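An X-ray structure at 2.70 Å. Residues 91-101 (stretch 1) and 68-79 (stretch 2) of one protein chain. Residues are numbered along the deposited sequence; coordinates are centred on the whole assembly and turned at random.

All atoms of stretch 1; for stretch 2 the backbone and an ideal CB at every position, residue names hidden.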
# COMPACT_ATOMS: atom_id res chain seq x y z
N GLN A 91 -14.75 -33.22 3.81
CA GLN A 91 -14.16 -32.63 5.00
C GLN A 91 -13.46 -33.70 5.85
O GLN A 91 -12.40 -33.44 6.43
CB GLN A 91 -15.17 -31.87 5.82
CG GLN A 91 -14.55 -31.12 6.99
CD GLN A 91 -15.52 -30.17 7.67
OE1 GLN A 91 -16.57 -29.83 7.11
NE2 GLN A 91 -15.16 -29.74 8.88
N SER A 92 -14.03 -34.90 5.90
CA SER A 92 -13.40 -36.02 6.57
C SER A 92 -12.03 -36.27 6.01
O SER A 92 -11.05 -36.32 6.74
CB SER A 92 -14.25 -37.26 6.42
OG SER A 92 -15.46 -37.15 7.15
N MET A 93 -11.96 -36.38 4.68
CA MET A 93 -10.69 -36.68 4.02
C MET A 93 -9.61 -35.63 4.34
O MET A 93 -8.43 -35.97 4.61
CB MET A 93 -10.90 -36.86 2.52
CG MET A 93 -11.65 -38.14 2.12
SD MET A 93 -11.77 -38.27 0.31
CE MET A 93 -13.10 -37.14 -0.11
N ASP A 94 -10.02 -34.36 4.37
CA ASP A 94 -9.13 -33.24 4.72
C ASP A 94 -8.63 -33.36 6.13
O ASP A 94 -7.47 -33.08 6.41
CB ASP A 94 -9.85 -31.91 4.56
CG ASP A 94 -10.07 -31.52 3.11
OD1 ASP A 94 -9.57 -32.19 2.15
OD2 ASP A 94 -10.78 -30.51 2.93
N GLY A 95 -9.52 -33.79 7.02
CA GLY A 95 -9.18 -34.03 8.41
C GLY A 95 -8.16 -35.12 8.65
O GLY A 95 -7.41 -35.04 9.60
N LEU A 96 -8.12 -36.15 7.79
CA LEU A 96 -7.09 -37.21 7.90
C LEU A 96 -5.85 -36.99 7.04
O LEU A 96 -4.75 -37.36 7.45
CB LEU A 96 -7.62 -38.62 7.57
CG LEU A 96 -8.90 -39.07 8.26
CD1 LEU A 96 -9.21 -40.51 7.92
CD2 LEU A 96 -8.79 -38.86 9.77
N VAL A 97 -6.02 -36.43 5.84
CA VAL A 97 -4.84 -36.22 5.01
C VAL A 97 -4.71 -34.83 4.44
O VAL A 97 -5.60 -34.32 3.76
CB VAL A 97 -4.55 -37.36 3.97
CG1 VAL A 97 -5.78 -38.16 3.66
CG2 VAL A 97 -3.92 -36.85 2.69
N PHE A 98 -3.61 -34.19 4.77
CA PHE A 98 -3.31 -32.93 4.15
C PHE A 98 -2.92 -33.14 2.68
O PHE A 98 -2.22 -34.11 2.34
CB PHE A 98 -2.20 -32.20 4.92
CG PHE A 98 -1.88 -30.86 4.35
CD1 PHE A 98 -2.69 -29.76 4.64
CD2 PHE A 98 -0.83 -30.71 3.43
CE1 PHE A 98 -2.43 -28.53 4.06
CE2 PHE A 98 -0.56 -29.47 2.85
CZ PHE A 98 -1.37 -28.38 3.16
N GLY A 99 -3.35 -32.24 1.81
CA GLY A 99 -2.94 -32.27 0.44
C GLY A 99 -3.49 -33.51 -0.22
O GLY A 99 -4.63 -33.85 0.00
N ASN A 100 -2.67 -34.18 -1.02
CA ASN A 100 -3.11 -35.36 -1.76
C ASN A 100 -4.45 -35.12 -2.43
O ASN A 100 -5.42 -35.84 -2.21
CB ASN A 100 -3.14 -36.61 -0.87
CG ASN A 100 -1.73 -37.06 -0.46
OD1 ASN A 100 -1.13 -37.94 -1.07
ND2 ASN A 100 -1.21 -36.45 0.57
N SER A 101 -4.48 -34.08 -3.27
CA SER A 101 -5.71 -33.65 -3.93
C SER A 101 -6.11 -34.56 -5.10
O SER A 101 -7.28 -34.70 -5.43
CB SER A 101 -5.56 -32.22 -4.41
OG SER A 101 -5.46 -31.33 -3.31
N UNK A 68 -2.07 -46.02 -2.39
CA UNK A 68 -1.84 -46.25 -0.98
C UNK A 68 -2.62 -45.31 -0.08
O UNK A 68 -3.16 -45.75 0.92
CB UNK A 68 -0.35 -46.12 -0.68
N UNK A 69 -2.68 -44.03 -0.44
CA UNK A 69 -3.36 -43.00 0.37
C UNK A 69 -4.84 -43.29 0.37
O UNK A 69 -5.52 -43.22 1.40
CB UNK A 69 -3.09 -41.59 -0.16
N UNK A 70 -5.33 -43.66 -0.81
CA UNK A 70 -6.72 -44.05 -0.94
C UNK A 70 -7.00 -45.31 -0.10
O UNK A 70 -7.84 -45.25 0.81
CB UNK A 70 -7.07 -44.29 -2.41
N UNK A 71 -6.29 -46.41 -0.39
CA UNK A 71 -6.52 -47.70 0.30
C UNK A 71 -6.37 -47.52 1.79
O UNK A 71 -7.26 -47.92 2.51
CB UNK A 71 -5.55 -48.78 -0.20
N UNK A 72 -5.29 -46.89 2.24
CA UNK A 72 -4.98 -46.94 3.66
C UNK A 72 -5.54 -45.80 4.48
O UNK A 72 -6.07 -46.06 5.59
CB UNK A 72 -3.46 -46.97 3.84
N UNK A 73 -5.41 -44.56 3.99
CA UNK A 73 -5.77 -43.41 4.85
C UNK A 73 -7.07 -42.72 4.53
O UNK A 73 -7.65 -42.06 5.39
CB UNK A 73 -4.66 -42.36 4.78
N UNK A 74 -7.51 -42.84 3.28
CA UNK A 74 -8.76 -42.20 2.90
C UNK A 74 -9.94 -43.13 3.10
O UNK A 74 -10.99 -42.69 3.55
CB UNK A 74 -8.70 -41.74 1.44
N UNK A 75 -9.75 -44.42 2.79
CA UNK A 75 -10.82 -45.43 2.74
C UNK A 75 -11.76 -45.40 3.93
O UNK A 75 -12.97 -45.40 3.74
CB UNK A 75 -10.20 -46.83 2.64
N UNK A 76 -11.19 -45.40 5.16
CA UNK A 76 -11.84 -45.33 6.47
C UNK A 76 -12.91 -44.27 6.66
O UNK A 76 -13.80 -44.48 7.50
CB UNK A 76 -10.76 -45.10 7.53
N UNK A 77 -12.85 -43.15 5.96
CA UNK A 77 -14.01 -42.26 6.02
C UNK A 77 -14.99 -42.43 4.86
O UNK A 77 -15.95 -41.67 4.75
CB UNK A 77 -13.53 -40.81 6.06
N UNK A 78 -14.79 -43.44 4.01
CA UNK A 78 -15.70 -43.67 2.88
C UNK A 78 -16.50 -44.97 2.99
O UNK A 78 -17.72 -44.98 2.76
CB UNK A 78 -14.90 -43.68 1.58
N UNK A 79 -15.83 -46.07 3.33
CA UNK A 79 -16.54 -47.32 3.62
C UNK A 79 -17.52 -47.15 4.80
O UNK A 79 -17.13 -46.75 5.91
CB UNK A 79 -15.54 -48.43 3.93

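Position 68 lies in a helix, with nothing of the first stretch within 5.5 Å of its ideal CB. The visible backbone allows almost any helix-tolerant residue, and the contact sets no rule here; the deposited residue is Thr68, whose hydroxyl is hydrogen-bonded elsewhere in the structure.

Position 69 is different. Its CA-to-CB bond points toward stretch 1, and the ideal CB sits 4.2 Å from OD1 of Asn100, with the methyls of Val97 farther off, within reach of a longer side chain. OD1 could suit a donor of the right length, and an aliphatic chain that packs against Asn100 and reaches toward Val97 would also do. Ile69 takes the aliphatic course: its CG1 packs 3.5 Å from OD1 of Asn100, and its CG2 meets CG2 of Val97 at 4.4 Å.

Positions 70, 71 and 72 continue the helix with their CB atoms out of reach of stretch 1, which therefore cannot choose among apolar, charged or polar residues. They are Ile70, Asp71 and Gln72.

At 73 the CB turns back toward stretch 1, 4.5 Å from CG1 of Val97, while the carbonyl lies beside Leu96. Many side chains would suit if their ends can lead away. In Tyr73 only the base of the side chain comes near: its CB lies 4.5 Å from CG1 of Val97. Its end then leads away, and the hydroxyl is hydrogen-bonded elsewhere in the structure. The backbone does its share, since CD1 of Leu96 packs 3.4 Å from O of Tyr73.

Position 74 points sideways, with its ideal CB 4.7 Å from CG of Met93 and 5.1 Å from CG1 of Val97. Those distances leave a gap bordered by apolar atoms, so a branched or flexible aliphatic chain that can bend inward is the natural answer: leucine, methionine or isoleucine. Leu74, with chi1 m and chi2 t, brings CD2 to 3.7 Å from CG of Met93. The same CD2 is modelled 3.0 Å from CG1 of Val97, too close to be taken literally.

Position 75 directs its CB away, so stretch 1 does not choose among side chains here; it is Ala75. At 76 the CB is sideways, 4.9 Å from CD1 of Leu96, and phi of -47° is compatible with proline, among others. Pro76 adds little to the contact.

The ideal CB that comes closest to stretch 1 is at 77. It points toward stretch 1 and lies only 3.6 Å from CB of Ser92, with Leu96 and Met93 also near. The backbones approach closely here, so a compact apolar residue such as valine, alanine or isoleucine fits. CG1 and CG2 of Val77 both stand 4.2 Å from CD1 of Leu96, and CG2 also lies 4.0 Å from CG of Met93.

Position 78 points sideways with no near neighbour at CB, so contact requires a longer chain. Ile78 extends CD1 to 4.3 Å from SD of Met93. Position 79 is out of reach and unconstrained by this contact; it is Ile79.

The rule is mostly apolar packing, with no hydrogen bond across the stretches.

Stretch 2, residues 68-79: TIIDQYLAPVII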
# COMPACT_ATOMS: atom_id res chain seq x y z
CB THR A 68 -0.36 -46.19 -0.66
OG1 THR A 68 0.28 -47.16 -1.47
CG2 THR A 68 -0.09 -46.53 0.80
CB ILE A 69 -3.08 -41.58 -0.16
CG1 ILE A 69 -1.68 -41.11 0.23
CG2 ILE A 69 -4.10 -40.59 0.35
CD1 ILE A 69 -1.47 -41.01 1.73
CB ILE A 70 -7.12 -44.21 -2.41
CG1 ILE A 70 -7.16 -42.83 -3.07
CG2 ILE A 70 -8.47 -44.87 -2.52
CD1 ILE A 70 -7.21 -42.83 -4.59
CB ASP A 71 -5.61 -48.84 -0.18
CG ASP A 71 -6.03 -49.41 -1.51
OD1 ASP A 71 -7.17 -49.17 -1.96
OD2 ASP A 71 -5.21 -50.08 -2.16
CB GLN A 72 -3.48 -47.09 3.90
CG GLN A 72 -3.09 -47.16 5.36
CD GLN A 72 -1.59 -47.38 5.56
OE1 GLN A 72 -0.86 -47.71 4.62
NE2 GLN A 72 -1.14 -47.19 6.80
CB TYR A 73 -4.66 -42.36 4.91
CG TYR A 73 -3.38 -42.89 5.49
CD1 TYR A 73 -3.13 -42.83 6.86
CD2 TYR A 73 -2.41 -43.45 4.66
CE1 TYR A 73 -1.95 -43.31 7.39
CE2 TYR A 73 -1.23 -43.94 5.18
CZ TYR A 73 -1.00 -43.85 6.54
OH TYR A 73 0.19 -44.33 7.02
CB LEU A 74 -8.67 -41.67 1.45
CG LEU A 74 -7.79 -40.42 1.25
CD1 LEU A 74 -7.84 -39.84 -0.16
CD2 LEU A 74 -8.14 -39.35 2.26
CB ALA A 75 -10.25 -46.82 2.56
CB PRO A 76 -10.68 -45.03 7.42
CG PRO A 76 -9.46 -44.87 6.56
CD PRO A 76 -9.76 -45.67 5.34
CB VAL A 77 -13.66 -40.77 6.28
CG1 VAL A 77 -13.37 -40.53 7.76
CG2 VAL A 77 -12.52 -40.28 5.39
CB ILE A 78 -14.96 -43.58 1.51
CG1 ILE A 78 -14.12 -42.28 1.41
CG2 ILE A 78 -15.93 -43.70 0.34
CD1 ILE A 78 -14.91 -40.98 1.45
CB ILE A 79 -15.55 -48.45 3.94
CG1 ILE A 79 -14.37 -48.48 2.94
CG2 ILE A 79 -16.28 -49.79 4.06
CD1 ILE A 79 -14.61 -49.17 1.61
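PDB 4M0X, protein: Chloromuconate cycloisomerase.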